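Local coordinates for antigen MTB48, Mycobacterial protein (Mycobacterium smegmatis, PDB 4WJ1) that is exported by the ESX-1 type VII secretion system and is probably involved in DNA conjugation, at least in the recipient strain, at residues Thr169-Ala181 / Ala193-Met206. Sequence-based numbering, arbitrary orientation.
Sequences TLEGHGRHFANPA and AEAQRRLSTWWADM
Gly174 and Ser200 bring their CA atoms to within 4.2 Å of each other where helix segments 169-178 and 193-206 run antiparallel, their axes 7.3 Å apart at an angle of 177°. This close pairing belongs to the helical hairpin of the PPE domain of EspB and illustrates how a glycine lets a large knob settle against a neighbouring backbone. Trp203 is that knob: it fills the hole formed by Leu170, His173, Gly174 and Phe177, with its CB 3.6 Å from Gly174 CA. His173, its CG anti to the backbone N (chi1 -172°), turns an imidazole edge onto the indole in a T-shaped stack, CD2 standing over the ring centre, while Trp202 covers the opposite face. Phe177 reciprocates as a knob among Gln196, Leu199, Ser200 and Trp203; Leu199 CD2 lies over its face in a CH-pi contact, and the ring is slid until it barely overlaps the indole. Leu170 reaches both Trp203 and Met206, and Phe60 of helix 40-96, in the PE domain, touches Leu170 and Met206. A water links Ala204 O to Glu171 OE2, which also accepts from Gln167 NE2, and Ser200 OG donates a weak 3.3 Å hydrogen bond to Gly174 O.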
loop_
_atom_site.group_PDB
_atom_site.type_symbol
_atom_site.label_atom_id
_atom_site.label_comp_id
_atom_site.label_asym_id
_atom_site.label_seq_id
_atom_site.Cartn_x
_atom_site.Cartn_y
_atom_site.Cartn_z
ATOM N N THR A 169 2.599 -7.109 7.618
ATOM C CA THR A 169 2.642 -5.937 8.478
ATOM C C THR A 169 1.301 -5.235 8.513
ATOM O O THR A 169 0.794 -4.895 9.581
ATOM C CB THR A 169 3.684 -4.921 8.020
ATOM O OG1 THR A 169 4.950 -5.561 7.883
ATOM C CG2 THR A 169 3.803 -3.831 9.055
ATOM N N LEU A 170 0.743 -4.997 7.331
ATOM C CA LEU A 170 -0.515 -4.283 7.224
ATOM C C LEU A 170 -1.674 -5.108 7.776
ATOM O O LEU A 170 -2.553 -4.566 8.424
ATOM C CB LEU A 170 -0.783 -3.888 5.782
ATOM C CG LEU A 170 0.203 -2.842 5.276
ATOM C CD1 LEU A 170 -0.256 -2.264 3.958
ATOM C CD2 LEU A 170 0.456 -1.749 6.313
ATOM N N GLU A 171 -1.668 -6.414 7.546
ATOM C CA GLU A 171 -2.671 -7.276 8.165
ATOM C C GLU A 171 -2.585 -7.167 9.678
ATOM O O GLU A 171 -3.600 -7.052 10.369
ATOM C CB GLU A 171 -2.471 -8.722 7.734
ATOM C CG GLU A 171 -2.682 -8.933 6.259
ATOM C CD GLU A 171 -2.364 -10.335 5.841
ATOM O OE1 GLU A 171 -1.631 -11.017 6.594
ATOM O OE2 GLU A 171 -2.853 -10.753 4.768
ATOM N N GLY A 172 -1.359 -7.189 10.191
ATOM C CA GLY A 172 -1.132 -7.022 11.614
ATOM C C GLY A 172 -1.611 -5.662 12.075
ATOM O O GLY A 172 -2.253 -5.519 13.119
ATOM N N HIS A 173 -1.305 -4.652 11.273
ATOM C CA HIS A 173 -1.657 -3.299 11.625
ATOM C C HIS A 173 -3.176 -3.148 11.721
ATOM O O HIS A 173 -3.668 -2.407 12.553
ATOM C CB HIS A 173 -1.089 -2.318 10.602
ATOM C CG HIS A 173 -1.251 -0.878 10.997
ATOM N ND1 HIS A 173 -0.670 -0.355 12.133
ATOM C CD2 HIS A 173 -1.933 0.126 10.415
ATOM C CE1 HIS A 173 -0.982 0.928 12.223
ATOM N NE2 HIS A 173 -1.746 1.248 11.203
ATOM N N GLY A 174 -3.905 -3.856 10.862
ATOM C CA GLY A 174 -5.356 -3.813 10.869
ATOM C C GLY A 174 -5.926 -4.248 12.204
ATOM O O GLY A 174 -6.954 -3.747 12.631
ATOM N N ARG A 175 -5.239 -5.163 12.880
ATOM C CA ARG A 175 -5.780 -5.752 14.101
ATOM C C ARG A 175 -5.812 -4.761 15.256
ATOM O O ARG A 175 -6.499 -4.995 16.242
ATOM C CB ARG A 175 -4.981 -6.996 14.494
ATOM C CG ARG A 175 -5.036 -8.098 13.444
ATOM C CD ARG A 175 -4.296 -9.359 13.871
ATOM N NE ARG A 175 -4.183 -10.297 12.753
ATOM C CZ ARG A 175 -3.056 -10.557 12.088
ATOM N NH1 ARG A 175 -1.920 -9.970 12.424
ATOM N NH2 ARG A 175 -3.056 -11.421 11.084
ATOM N N HIS A 176 -5.084 -3.649 15.138
ATOM C CA HIS A 176 -5.148 -2.606 16.170
ATOM C C HIS A 176 -6.543 -1.991 16.226
ATOM O O HIS A 176 -6.904 -1.352 17.212
ATOM C CB HIS A 176 -4.115 -1.496 15.919
ATOM C CG HIS A 176 -2.691 -1.930 16.127
ATOM N ND1 HIS A 176 -2.169 -2.203 17.373
ATOM C CD2 HIS A 176 -1.685 -2.132 15.245
ATOM C CE1 HIS A 176 -0.903 -2.565 17.250
ATOM N NE2 HIS A 176 -0.585 -2.536 15.970
ATOM N N PHE A 177 -7.315 -2.184 15.161
ATOM C CA PHE A 177 -8.584 -1.501 15.000
ATOM C C PHE A 177 -9.746 -2.454 15.182
ATOM O O PHE A 177 -10.855 -2.025 15.473
ATOM C CB PHE A 177 -8.663 -0.836 13.619
ATOM C CG PHE A 177 -7.561 0.127 13.369
ATOM C CD1 PHE A 177 -7.685 1.442 13.750
ATOM C CD2 PHE A 177 -6.360 -0.298 12.800
ATOM C CE1 PHE A 177 -6.636 2.337 13.547
ATOM C CE2 PHE A 177 -5.318 0.585 12.594
ATOM C CZ PHE A 177 -5.459 1.906 12.966
ATOM N N ALA A 178 -9.486 -3.748 15.029
ATOM C CA ALA A 178 -10.569 -4.717 14.900
ATOM C C ALA A 178 -11.435 -4.859 16.152
ATOM O O ALA A 178 -12.611 -5.164 16.055
ATOM C CB ALA A 178 -10.009 -6.063 14.519
ATOM N N ASN A 179 -10.846 -4.651 17.320
ATOM C CA ASN A 179 -11.518 -4.914 18.576
ATOM C C ASN A 179 -12.185 -3.653 19.112
ATOM O O ASN A 179 -11.570 -2.605 19.153
ATOM C CB ASN A 179 -10.522 -5.466 19.601
ATOM C CG ASN A 179 -9.338 -4.509 19.852
ATOM O OD1 ASN A 179 -8.698 -4.009 18.909
ATOM N ND2 ASN A 179 -9.053 -4.246 21.127
ATOM N N PRO A 180 -13.457 -3.753 19.511
ATOM C CA PRO A 180 -14.137 -2.627 20.151
ATOM C C PRO A 180 -13.565 -2.302 21.523
ATOM O O PRO A 180 -13.160 -3.221 22.212
ATOM C CB PRO A 180 -15.591 -3.122 20.294
ATOM C CG PRO A 180 -15.727 -4.215 19.289
ATOM C CD PRO A 180 -14.376 -4.857 19.192
ATOM N N ALA A 181 -13.583 -1.034 21.922
ATOM C CA ALA A 181 -13.192 -0.637 23.270
ATOM C C ALA A 181 -13.949 -1.416 24.344
ATOM O O ALA A 181 -15.123 -1.765 24.175
ATOM C CB ALA A 181 -13.418 0.853 23.464
ATOM N N ALA A 193 -17.419 0.899 16.554
ATOM C CA ALA A 193 -16.963 -0.461 16.300
ATOM C C ALA A 193 -17.087 -0.794 14.816
ATOM O O ALA A 193 -16.219 -1.440 14.226
ATOM C CB ALA A 193 -17.740 -1.449 17.128
ATOM N N GLU A 194 -18.167 -0.326 14.214
ATOM C CA GLU A 194 -18.399 -0.526 12.793
ATOM C C GLU A 194 -17.340 0.192 11.946
ATOM O O GLU A 194 -16.831 -0.353 10.963
ATOM C CB GLU A 194 -19.810 -0.053 12.422
ATOM C CG GLU A 194 -20.208 -0.373 10.996
ATOM C CD GLU A 194 -20.140 -1.858 10.672
ATOM O OE1 GLU A 194 -20.282 -2.685 11.600
ATOM O OE2 GLU A 194 -19.935 -2.201 9.485
ATOM N N ALA A 195 -17.002 1.413 12.347
ATOM C CA ALA A 195 -16.044 2.223 11.621
ATOM C C ALA A 195 -14.691 1.542 11.708
ATOM O O ALA A 195 -13.943 1.452 10.727
ATOM C CB ALA A 195 -15.985 3.637 12.194
ATOM N N GLN A 196 -14.407 1.029 12.895
ATOM C CA GLN A 196 -13.168 0.336 13.145
ATOM C C GLN A 196 -13.087 -0.929 12.318
ATOM O O GLN A 196 -12.040 -1.248 11.762
ATOM C CB GLN A 196 -13.042 0.012 14.613
ATOM C CG GLN A 196 -12.772 1.214 15.476
ATOM C CD GLN A 196 -12.754 0.832 16.935
ATOM O OE1 GLN A 196 -12.280 -0.248 17.284
ATOM N NE2 GLN A 196 -13.301 1.688 17.790
ATOM N N ARG A 197 -14.191 -1.654 12.234
ATOM C CA ARG A 197 -14.210 -2.863 11.433
ATOM C C ARG A 197 -13.901 -2.532 9.977
ATOM O O ARG A 197 -13.208 -3.276 9.295
ATOM C CB ARG A 197 -15.553 -3.568 11.539
ATOM C CG ARG A 197 -15.561 -4.921 10.858
ATOM C CD ARG A 197 -16.981 -5.390 10.537
ATOM N NE ARG A 197 -17.717 -4.434 9.705
ATOM C CZ ARG A 197 -17.451 -4.183 8.422
ATOM N NH1 ARG A 197 -16.442 -4.799 7.791
ATOM N NH2 ARG A 197 -18.195 -3.298 7.768
ATOM N N ARG A 198 -14.405 -1.400 9.508
ATOM C CA ARG A 198 -14.148 -0.992 8.139
ATOM C C ARG A 198 -12.676 -0.714 7.943
ATOM O O ARG A 198 -12.084 -1.174 6.968
ATOM C CB ARG A 198 -14.961 0.241 7.773
ATOM C CG ARG A 198 -16.444 -0.027 7.669
ATOM C CD ARG A 198 -17.165 1.091 6.949
ATOM N NE ARG A 198 -18.605 0.980 7.155
ATOM C CZ ARG A 198 -19.253 1.651 8.097
ATOM N NH1 ARG A 198 -18.563 2.477 8.884
ATOM N NH2 ARG A 198 -20.573 1.507 8.244
ATOM N N LEU A 199 -12.091 0.035 8.874
ATOM C CA LEU A 199 -10.712 0.467 8.744
ATOM C C LEU A 199 -9.780 -0.721 8.902
ATOM O O LEU A 199 -8.819 -0.888 8.141
ATOM C CB LEU A 199 -10.389 1.548 9.768
ATOM C CG LEU A 199 -8.936 2.027 9.689
ATOM C CD1 LEU A 199 -8.596 2.466 8.278
ATOM C CD2 LEU A 199 -8.676 3.156 10.699
ATOM N N SER A 200 -10.090 -1.555 9.890
ATOM C CA SER A 200 -9.372 -2.801 10.118
ATOM C C SER A 200 -9.412 -3.720 8.892
ATOM O O SER A 200 -8.411 -4.296 8.498
ATOM C CB SER A 200 -9.952 -3.519 11.333
ATOM O OG SER A 200 -9.724 -4.906 11.244
ATOM N N THR A 201 -10.577 -3.849 8.281
ATOM C CA THR A 201 -10.711 -4.709 7.123
ATOM C C THR A 201 -9.967 -4.124 5.936
ATOM O O THR A 201 -9.435 -4.848 5.100
ATOM C CB THR A 201 -12.190 -4.919 6.802
ATOM O OG1 THR A 201 -12.683 -5.922 7.686
ATOM C CG2 THR A 201 -12.415 -5.390 5.383
ATOM N N TRP A 202 -9.920 -2.800 5.878
ATOM C CA TRP A 202 -9.301 -2.130 4.759
ATOM C C TRP A 202 -7.778 -2.307 4.816
ATOM O O TRP A 202 -7.128 -2.512 3.800
ATOM C CB TRP A 202 -9.684 -0.662 4.764
ATOM C CG TRP A 202 -8.983 0.164 3.752
ATOM C CD1 TRP A 202 -9.366 0.387 2.469
ATOM C CD2 TRP A 202 -7.779 0.909 3.950
ATOM N NE1 TRP A 202 -8.467 1.223 1.842
ATOM C CE2 TRP A 202 -7.481 1.556 2.734
ATOM C CE3 TRP A 202 -6.919 1.087 5.037
ATOM C CZ2 TRP A 202 -6.369 2.376 2.575
ATOM C CZ3 TRP A 202 -5.808 1.902 4.880
ATOM C CH2 TRP A 202 -5.547 2.540 3.656
ATOM N N TRP A 203 -7.226 -2.237 6.016
ATOM C CA TRP A 203 -5.808 -2.461 6.198
ATOM C C TRP A 203 -5.430 -3.852 5.704
ATOM O O TRP A 203 -4.421 -4.014 5.029
ATOM C CB TRP A 203 -5.419 -2.274 7.655
ATOM C CG TRP A 203 -5.110 -0.856 7.988
ATOM C CD1 TRP A 203 -5.696 -0.103 8.951
ATOM C CD2 TRP A 203 -4.124 -0.014 7.364
ATOM N NE1 TRP A 203 -5.149 1.159 8.973
ATOM C CE2 TRP A 203 -4.179 1.240 8.009
ATOM C CE3 TRP A 203 -3.193 -0.201 6.329
ATOM C CZ2 TRP A 203 -3.350 2.305 7.652
ATOM C CZ3 TRP A 203 -2.379 0.865 5.967
ATOM C CH2 TRP A 203 -2.456 2.096 6.630
ATOM N N ALA A 204 -6.253 -4.844 6.013
ATOM C CA ALA A 204 -6.019 -6.186 5.515
ATOM C C ALA A 204 -6.074 -6.215 3.990
ATOM O O ALA A 204 -5.300 -6.926 3.357
ATOM C CB ALA A 204 -7.012 -7.135 6.085
ATOM N N ASP A 205 -6.981 -5.444 3.400
ATOM C CA ASP A 205 -7.024 -5.331 1.938
ATOM C C ASP A 205 -5.749 -4.673 1.425
ATOM O O ASP A 205 -5.199 -5.075 0.403
ATOM C CB ASP A 205 -8.251 -4.536 1.472
ATOM C CG ASP A 205 -9.562 -5.195 1.881
ATOM O OD1 ASP A 205 -9.523 -6.387 2.260
ATOM O OD2 ASP A 205 -10.629 -4.533 1.826
HETATM N N MSE A 206 -5.275 -3.662 2.145
HETATM C CA MSE A 206 -4.050 -2.998 1.774
HETATM C C MSE A 206 -2.879 -3.995 1.815
HETATM O O MSE A 206 -1.996 -3.961 0.958
HETATM C CB MSE A 206 -3.800 -1.802 2.686
HETATM C CG MSE A 206 -4.699 -0.625 2.369
HETATM SE SE MSE A 206 -4.790 -0.205 0.456
HETATM C CE MSE A 206 -6.536 -0.991 0.074
HETATM O O HOH W 1 -5.063 -9.450 3.606
#